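Local coordinates for protein putative LacI-family transcriptional regulator (Bacteroides fragilis, PDB 3GBV) that probably acts as a LacI-family transcriptional regulator, whose periplasmic-binding-protein-like domain would bind a small effector between two lobes and so adjust binding to DNA, at residues Thr78-Thr83 against Gly150-Glu155; Asn116-Gly121 against Phe161-Gln166; Ile140-His145 against Ser156-Phe161. All coordinates share one frame; numbering follows the deposited sequence.

Contact 1 of 3, residues Thr78-Thr83 against Gly150-Glu155. With EDO (1,2-ethanediol), chain C.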
# COMPACT_ATOMS: atom_id res chain seq x y z
N THR A 78 23.68 9.77 4.06
CA THR A 78 23.00 10.87 4.72
C THR A 78 23.59 12.15 4.10
O THR A 78 22.92 12.83 3.33
CB THR A 78 23.23 10.85 6.25
OG1 THR A 78 22.70 9.63 6.80
CG2 THR A 78 22.53 12.02 6.92
N VAL A 79 24.84 12.44 4.44
CA VAL A 79 25.55 13.60 3.91
C VAL A 79 26.44 13.06 2.79
O VAL A 79 27.53 12.55 3.04
CB VAL A 79 26.45 14.28 4.98
CG1 VAL A 79 27.31 15.36 4.35
CG2 VAL A 79 25.59 14.88 6.09
N PRO A 80 25.99 13.16 1.53
CA PRO A 80 26.80 12.65 0.42
C PRO A 80 28.20 13.24 0.25
O PRO A 80 29.11 12.55 -0.20
CB PRO A 80 25.90 12.89 -0.80
CG PRO A 80 25.11 14.10 -0.41
CD PRO A 80 24.76 13.81 1.04
N GLN A 81 28.39 14.51 0.62
CA GLN A 81 29.70 15.13 0.46
C GLN A 81 30.81 14.56 1.35
O GLN A 81 31.96 15.00 1.27
CB GLN A 81 29.61 16.64 0.65
CG GLN A 81 28.83 17.09 1.86
CD GLN A 81 27.38 17.39 1.53
OE1 GLN A 81 26.68 16.58 0.92
NE2 GLN A 81 26.91 18.57 1.95
N TYR A 82 30.47 13.60 2.20
CA TYR A 82 31.47 12.97 3.06
C TYR A 82 31.79 11.58 2.52
O TYR A 82 32.62 10.88 3.10
CB TYR A 82 30.94 12.80 4.49
CG TYR A 82 30.80 14.06 5.32
CD1 TYR A 82 31.21 15.31 4.83
CD2 TYR A 82 30.23 14.01 6.59
CE1 TYR A 82 31.07 16.47 5.60
CE2 TYR A 82 30.09 15.16 7.37
CZ TYR A 82 30.50 16.38 6.87
OH TYR A 82 30.35 17.51 7.64
N THR A 83 31.17 11.19 1.41
CA THR A 83 31.34 9.83 0.88
C THR A 83 32.25 9.50 -0.30
O THR A 83 32.60 8.34 -0.48
CB THR A 83 29.96 9.22 0.54
OG1 THR A 83 29.47 9.81 -0.67
CG2 THR A 83 28.97 9.47 1.66
N GLY A 150 20.67 17.00 5.41
CA GLY A 150 21.17 15.64 5.29
C GLY A 150 20.35 14.47 4.76
O GLY A 150 20.05 13.54 5.52
N SER A 151 20.02 14.50 3.47
CA SER A 151 19.27 13.42 2.83
C SER A 151 18.83 13.83 1.43
O SER A 151 17.98 14.70 1.26
CB SER A 151 18.03 13.05 3.64
OG SER A 151 17.25 12.07 2.97
N ASN A 152 19.41 13.20 0.41
CA ASN A 152 19.03 13.51 -0.96
C ASN A 152 17.58 13.13 -1.21
O ASN A 152 16.86 13.85 -1.91
CB ASN A 152 19.95 12.79 -1.96
CG ASN A 152 21.35 13.40 -2.01
OD1 ASN A 152 21.51 14.61 -1.83
ND2 ASN A 152 22.35 12.57 -2.26
N GLN A 153 17.15 12.00 -0.66
CA GLN A 153 15.77 11.56 -0.81
C GLN A 153 14.86 12.68 -0.31
O GLN A 153 13.90 13.06 -0.99
CB GLN A 153 15.52 10.27 -0.01
CG GLN A 153 14.05 9.84 0.10
CD GLN A 153 13.50 9.20 -1.17
OE1 GLN A 153 12.32 9.36 -1.50
NE2 GLN A 153 14.35 8.47 -1.89
N GLN A 154 15.17 13.22 0.87
CA GLN A 154 14.38 14.30 1.46
C GLN A 154 14.35 15.57 0.62
O GLN A 154 13.29 16.12 0.36
CB GLN A 154 14.91 14.64 2.86
CG GLN A 154 14.55 13.61 3.92
CD GLN A 154 15.30 13.83 5.21
OE1 GLN A 154 15.78 14.93 5.47
NE2 GLN A 154 15.40 12.79 6.03
N GLU A 155 15.53 16.02 0.20
CA GLU A 155 15.66 17.23 -0.61
C GLU A 155 14.89 17.07 -1.92
O GLU A 155 14.11 17.93 -2.31
CB GLU A 155 17.13 17.49 -0.92
CG GLU A 155 17.39 18.79 -1.67
CD GLU A 155 18.63 18.73 -2.56
OE1 GLU A 155 19.66 18.17 -2.11
OE2 GLU A 155 18.57 19.23 -3.71
C1 EDO C . 27.30 9.41 4.89
O1 EDO C . 26.60 10.01 3.79
C2 EDO C . 27.78 10.50 5.85
O2 EDO C . 26.66 11.26 6.33
O HOH W 1 21.70 11.41 1.38

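Contact 2 of 3, residues Asn116-Gly121 against Phe161-Gln166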
# COMPACT_ATOMS: atom_id res chain seq x y z
N ASN A 116 11.23 6.81 -5.47
CA ASN A 116 11.58 7.76 -6.49
C ASN A 116 11.19 9.04 -5.73
O ASN A 116 10.01 9.42 -5.68
CB ASN A 116 10.68 7.57 -7.71
CG ASN A 116 10.86 8.68 -8.72
OD1 ASN A 116 10.77 9.86 -8.38
ND2 ASN A 116 11.11 8.30 -9.97
N SER A 117 12.19 9.66 -5.11
CA SER A 117 11.99 10.85 -4.29
C SER A 117 11.18 11.96 -4.95
O SER A 117 10.31 12.57 -4.32
CB SER A 117 13.35 11.40 -3.85
OG SER A 117 14.17 11.66 -4.98
N HIS A 118 11.44 12.21 -6.23
CA HIS A 118 10.73 13.25 -6.95
C HIS A 118 9.23 12.95 -7.00
O HIS A 118 8.41 13.80 -6.66
CB HIS A 118 11.29 13.39 -8.38
CG HIS A 118 10.78 14.59 -9.11
ND1 HIS A 118 9.95 14.50 -10.21
CD2 HIS A 118 10.95 15.92 -8.88
CE1 HIS A 118 9.64 15.71 -10.63
NE2 HIS A 118 10.24 16.59 -9.84
N GLN A 119 8.89 11.73 -7.41
CA GLN A 119 7.50 11.29 -7.52
C GLN A 119 6.83 11.19 -6.15
O GLN A 119 5.64 11.44 -6.02
CB GLN A 119 7.42 9.94 -8.22
CG GLN A 119 6.01 9.48 -8.55
CD GLN A 119 5.33 10.38 -9.55
OE1 GLN A 119 5.97 10.90 -10.47
NE2 GLN A 119 4.01 10.57 -9.40
N SER A 120 7.60 10.80 -5.14
CA SER A 120 7.07 10.65 -3.79
C SER A 120 6.61 12.01 -3.27
O SER A 120 5.58 12.10 -2.60
CB SER A 120 8.13 10.06 -2.86
OG SER A 120 7.64 9.97 -1.53
N GLY A 121 7.37 13.05 -3.59
CA GLY A 121 7.02 14.39 -3.14
C GLY A 121 5.86 14.96 -3.92
O GLY A 121 5.01 15.66 -3.36
N PHE A 161 7.56 18.10 -4.64
CA PHE A 161 6.46 18.71 -3.92
C PHE A 161 6.19 20.12 -4.47
O PHE A 161 5.06 20.48 -4.81
CB PHE A 161 6.81 18.79 -2.44
CG PHE A 161 5.76 19.44 -1.59
CD1 PHE A 161 4.68 18.69 -1.12
CD2 PHE A 161 5.82 20.79 -1.27
CE1 PHE A 161 3.69 19.27 -0.34
CE2 PHE A 161 4.83 21.38 -0.49
CZ PHE A 161 3.76 20.61 -0.02
N ARG A 162 7.26 20.91 -4.57
CA ARG A 162 7.13 22.27 -5.06
C ARG A 162 6.68 22.31 -6.52
O ARG A 162 5.98 23.24 -6.94
CB ARG A 162 8.45 23.02 -4.90
CG ARG A 162 8.89 23.23 -3.44
CD ARG A 162 10.31 23.82 -3.37
NE ARG A 162 10.82 23.90 -2.00
CZ ARG A 162 10.41 24.77 -1.07
NH1 ARG A 162 9.48 25.67 -1.33
NH2 ARG A 162 10.93 24.71 0.15
N GLN A 163 7.06 21.30 -7.30
CA GLN A 163 6.66 21.28 -8.70
C GLN A 163 5.14 21.15 -8.79
O GLN A 163 4.49 21.89 -9.53
CB GLN A 163 7.30 20.11 -9.45
CG GLN A 163 7.16 20.23 -10.96
CD GLN A 163 7.75 19.04 -11.71
OE1 GLN A 163 8.86 18.59 -11.42
NE2 GLN A 163 7.00 18.53 -12.69
N TYR A 164 4.59 20.21 -8.03
CA TYR A 164 3.15 20.01 -8.02
C TYR A 164 2.45 21.29 -7.57
O TYR A 164 1.45 21.71 -8.16
CB TYR A 164 2.76 18.88 -7.06
CG TYR A 164 1.27 18.58 -7.06
CD1 TYR A 164 0.74 17.53 -7.83
CD2 TYR A 164 0.38 19.37 -6.33
CE1 TYR A 164 -0.63 17.28 -7.86
CE2 TYR A 164 -0.99 19.14 -6.36
CZ TYR A 164 -1.48 18.09 -7.13
OH TYR A 164 -2.83 17.84 -7.18
N MSE A 165 2.97 21.90 -6.51
CA MSE A 165 2.38 23.13 -5.99
C MSE A 165 2.43 24.24 -7.05
O MSE A 165 1.52 25.06 -7.14
CB MSE A 165 3.13 23.59 -4.74
CG MSE A 165 3.12 22.60 -3.60
SE MSE A 165 1.27 22.48 -2.91
CE MSE A 165 1.06 24.22 -1.98
N GLN A 166 3.50 24.28 -7.83
CA GLN A 166 3.61 25.29 -8.87
C GLN A 166 2.57 25.02 -9.97
O GLN A 166 1.90 25.93 -10.45
CB GLN A 166 5.01 25.28 -9.48
CG GLN A 166 6.04 26.11 -8.72
CD GLN A 166 7.47 25.78 -9.13
OE1 GLN A 166 7.74 25.41 -10.27
NE2 GLN A 166 8.40 25.91 -8.18

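Contact 3 of 3, residues Ile140-His145 against Ser156-Phe161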
# COMPACT_ATOMS: atom_id res chain seq x y z
N ILE A 140 6.19 23.40 5.39
CA ILE A 140 7.05 22.24 5.33
C ILE A 140 7.85 22.25 6.63
O ILE A 140 8.44 23.27 6.98
CB ILE A 140 8.07 22.33 4.18
CG1 ILE A 140 7.34 22.33 2.83
CG2 ILE A 140 9.06 21.18 4.28
CD1 ILE A 140 8.24 22.63 1.66
N PHE A 141 7.87 21.12 7.33
CA PHE A 141 8.62 21.00 8.58
C PHE A 141 9.91 20.23 8.32
O PHE A 141 9.89 19.15 7.71
CB PHE A 141 7.80 20.25 9.63
CG PHE A 141 6.60 21.00 10.13
CD1 PHE A 141 6.76 22.04 11.05
CD2 PHE A 141 5.32 20.68 9.68
CE1 PHE A 141 5.65 22.75 11.52
CE2 PHE A 141 4.21 21.38 10.14
CZ PHE A 141 4.37 22.42 11.06
N ARG A 142 11.02 20.78 8.78
CA ARG A 142 12.31 20.13 8.62
C ARG A 142 13.03 20.09 9.94
O ARG A 142 12.65 20.76 10.90
CB ARG A 142 13.23 20.88 7.65
CG ARG A 142 12.71 21.11 6.26
CD ARG A 142 13.87 21.53 5.37
NE ARG A 142 13.42 22.15 4.13
CZ ARG A 142 13.22 23.45 3.99
NH1 ARG A 142 13.44 24.27 5.00
NH2 ARG A 142 12.78 23.93 2.83
N LYS A 143 14.08 19.28 9.98
CA LYS A 143 14.91 19.19 11.16
C LYS A 143 16.35 18.99 10.69
O LYS A 143 16.75 17.90 10.28
CB LYS A 143 14.49 18.05 12.07
CG LYS A 143 14.86 18.40 13.50
CD LYS A 143 14.72 17.27 14.48
CE LYS A 143 15.18 17.77 15.84
NZ LYS A 143 14.81 16.87 16.95
N ILE A 144 17.12 20.07 10.78
CA ILE A 144 18.49 20.08 10.33
C ILE A 144 19.57 19.95 11.40
O ILE A 144 19.37 20.28 12.56
CB ILE A 144 18.77 21.37 9.54
CG1 ILE A 144 18.64 22.58 10.47
CG2 ILE A 144 17.76 21.50 8.41
CD1 ILE A 144 18.95 23.89 9.81
N HIS A 145 20.72 19.43 10.97
CA HIS A 145 21.88 19.26 11.83
C HIS A 145 22.99 20.03 11.14
O HIS A 145 23.14 19.95 9.92
CB HIS A 145 22.30 17.78 11.94
CG HIS A 145 21.22 16.86 12.42
ND1 HIS A 145 21.48 15.79 13.25
CD2 HIS A 145 19.89 16.84 12.18
CE1 HIS A 145 20.35 15.14 13.48
NE2 HIS A 145 19.37 15.75 12.84
N SER A 156 15.12 15.95 -2.58
CA SER A 156 14.48 15.66 -3.84
C SER A 156 12.95 15.59 -3.71
O SER A 156 12.21 16.07 -4.58
CB SER A 156 15.04 14.34 -4.37
OG SER A 156 15.06 14.32 -5.78
N ARG A 157 12.47 14.98 -2.62
CA ARG A 157 11.03 14.88 -2.37
C ARG A 157 10.45 16.28 -2.35
O ARG A 157 9.37 16.52 -2.89
CB ARG A 157 10.75 14.21 -1.02
CG ARG A 157 10.79 12.69 -1.02
CD ARG A 157 10.70 12.14 0.39
NE ARG A 157 10.84 10.68 0.43
CZ ARG A 157 10.95 9.98 1.55
NH1 ARG A 157 10.96 10.61 2.72
NH2 ARG A 157 11.05 8.66 1.50
N GLU A 158 11.19 17.19 -1.74
CA GLU A 158 10.76 18.58 -1.63
C GLU A 158 10.64 19.24 -3.00
O GLU A 158 9.73 20.03 -3.24
CB GLU A 158 11.73 19.36 -0.74
CG GLU A 158 11.11 20.59 -0.15
CD GLU A 158 12.03 21.32 0.80
OE1 GLU A 158 12.49 20.71 1.79
OE2 GLU A 158 12.30 22.51 0.55
N ILE A 159 11.56 18.90 -3.89
CA ILE A 159 11.53 19.46 -5.24
C ILE A 159 10.29 18.99 -6.01
O ILE A 159 9.67 19.77 -6.76
CB ILE A 159 12.81 19.05 -6.03
CG1 ILE A 159 14.02 19.79 -5.45
CG2 ILE A 159 12.66 19.40 -7.50
CD1 ILE A 159 15.35 19.36 -6.06
N GLY A 160 9.92 17.73 -5.84
CA GLY A 160 8.74 17.21 -6.53
C GLY A 160 7.49 17.83 -5.94
O GLY A 160 6.49 18.06 -6.62
N PHE A 161 7.56 18.10 -4.64
CA PHE A 161 6.46 18.71 -3.92
C PHE A 161 6.19 20.12 -4.47
O PHE A 161 5.06 20.48 -4.81
CB PHE A 161 6.81 18.79 -2.44
CG PHE A 161 5.76 19.44 -1.59
CD1 PHE A 161 4.68 18.69 -1.12
CD2 PHE A 161 5.82 20.79 -1.27
CE1 PHE A 161 3.69 19.27 -0.34
CE2 PHE A 161 4.83 21.38 -0.49
CZ PHE A 161 3.76 20.61 -0.02

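Contact 1 of 3, residues Thr78-Thr83 against Gly150-Glu155
Thr78 meets Gly150 through its methyl group: CG2 lies 3.2 Å from Gly150 O. With chi1 at -61°, CG2 stands anti to the backbone N and reaches the glycine, while OG1, on the N side, hydrogen-bonds with the hydroxyl of Tyr50. Threonine suits the spot because one branch packs and the other bonds. Gly150 adopts a backbone shape with slightly positive phi that glycine tolerates readily, and it brings no CB into a tight place beside the methyl. The second van der Waals touch sets the Pro80 ring against the amide of Asn152, the two side chains coming from opposite directions; Pro80 CG is 3.7 Å from Asn152 ND2, and that amide nitrogen is itself bonded to Gln103 O.

The polar link between the backbones is a water. It donates to Thr78 O at 2.7 Å and accepts from Asn152 N at 3.1 Å, thus using an N-H at the start of helix 152-168. Ser151 is the N-cap of that helix: its OG accepts from Gln154 N (3.2 Å, 161°), satisfying another first-turn amide. The contact bridges the cleft of the two-lobed periplasmic-binding-protein fold, since 78-83 follows strand 72-75 of one sheet while helix 152-168 belongs with strand 137-144 of the other. In this family the effector is expected in such a cleft.

A 1,2-ethanediol, probably from the crystallisation liquor, sits against the loop 78-83. Thr78 N donates to ethanediol O1 at 2.9 Å. Val79 N donates to ethanediol O2, also at 2.9 Å; O1 also makes a weak bond to Val79 O. Within the loop, Val79 CG1 lies over the centre of one face of the Tyr82 ring, 3.7 Å above the plane, and Thr83 OG1 bonds back to Pro80 O in the carbonyl plane, on a lone pair.

Contact 2 of 3, residues Asn116-Gly121 against Phe161-Gln166
The His118 ring presents its NE2-CE1 edge to Gln163, whose OE1 lies in the ring plane, 2.9 Å from His118 NE2 and 3.1 Å from His118 CE1. Because the oxygen sits almost midway between these two atoms, the N-H of NE2 does not point straight at it, and the bond is weak (123° at the hydrogen). The two side chains cross at about a right angle, and the imidazole and amide planes are turned 43° apart. Gln163 reaches across with CG anti to its backbone N and the chain extended beyond it; its other end, NE2, bonds to Glu167 one turn later, so both ends of the amide are used.

The Phe161 ring has Met165 CG over one face, 3.7 Å above the plane and offset toward the rim, while Gly121 O approaches at its edge, 3.8 Å from Phe161 CD1. The same carbonyl oxygen receives a CA-H...O contact from Phe161 CA at 3.4 Å. The ring itself runs on to Ala125, Leu128 and Ile138, a largely apolar setting that suits a phenylalanine.

Glycine is well placed at 121: with no side chain there, the backbones approach to 4.4 Å between Gly121 CA and Phe161 CA. Helix 117-131 also meets the second subunit, where Gln119 NE2 bonds to Glu289 O of that chain. A glycine at the closest backbone approach, with a CA-H...O contact beside it, is a feature seen in closely packed helix pairs; here the pair comprises helix 152-168 and helix 117-131, which leads from strand 111-114 of one lobe to strand 137-144 of the other.

Contact 3 of 3, residues Ile140-His145 against Ser156-Phe161
Glu158 on helix 152-168 reaches the strand with its whole length, meeting Ile140 along its stem and Arg142 at its end. Strand and helix are the first two elements of a beta-alpha-beta unit completed by strand 173-180, part of the Rossmann-like architecture of this lobe; the segments run nearly antiparallel (169°), with axes 11.7 Å apart, as expected for a helix returning along a sheet face.

The CB of Glu158 points at the strand. CG, anti to the backbone N (chi1 -158°), goes past the Ile140 methyl, 4.0 Å from Ile140 CD1. The chain continues extended, and CD, also beside that methyl, lies in the plane of the Arg142 guanidinium, at its edge. There the carboxylate divides: OE1 accepts from Arg142 NE at 2.9 Å, and OE2 accepts from Arg142 NH2 at 2.7 Å. Both oxygens are met on their syn sides, and the planes of the two groups are 29° apart, so the side-on pair is slightly twisted. Two nearly straight bonds to separate oxygens fix the rotation of both groups, a job suited to a bidentate acid and an arginine.

Arg162 NH2 also forms a salt bridge with Glu158 OE2, and Glu176 forms one with Arg142 NH2, making a small charge network between helix and sheet. Two arginines around one buried carboxylate would probably favour its ionised form. Beside this polar group the packing is apolar: Ile140, a branched residue at home in a strand, sets CD1 at 4.2 Å from Phe161 CE2, meeting the ring obliquely. At the far corner of the guanidinium, Arg142 NH1 is turned to Asn178 OD1 and hydrogen-bonds with it.

In the fold
All three contacts use helix 152-168, from its first turn outward. Contact 1 sets its N-terminal end beside the opposite lobe and carries the ethanediol; the side chain of Ser151 is about 6 Å from a second one, consistent with a small-molecule pocket in the cleft. Further along, contact 3 ties one helix face to the sheet and contact 2 joins another to helix 117-131. Contacts 2 and 3 share Phe161, with centres about 10 Å apart, whereas contact 1 has its centre about 12 Å from that of contact 3 and 18 Å from that of contact 2. Gln153 OE1 touches Ser117 CA at 3.2 Å, linking contact 1 with contact 2.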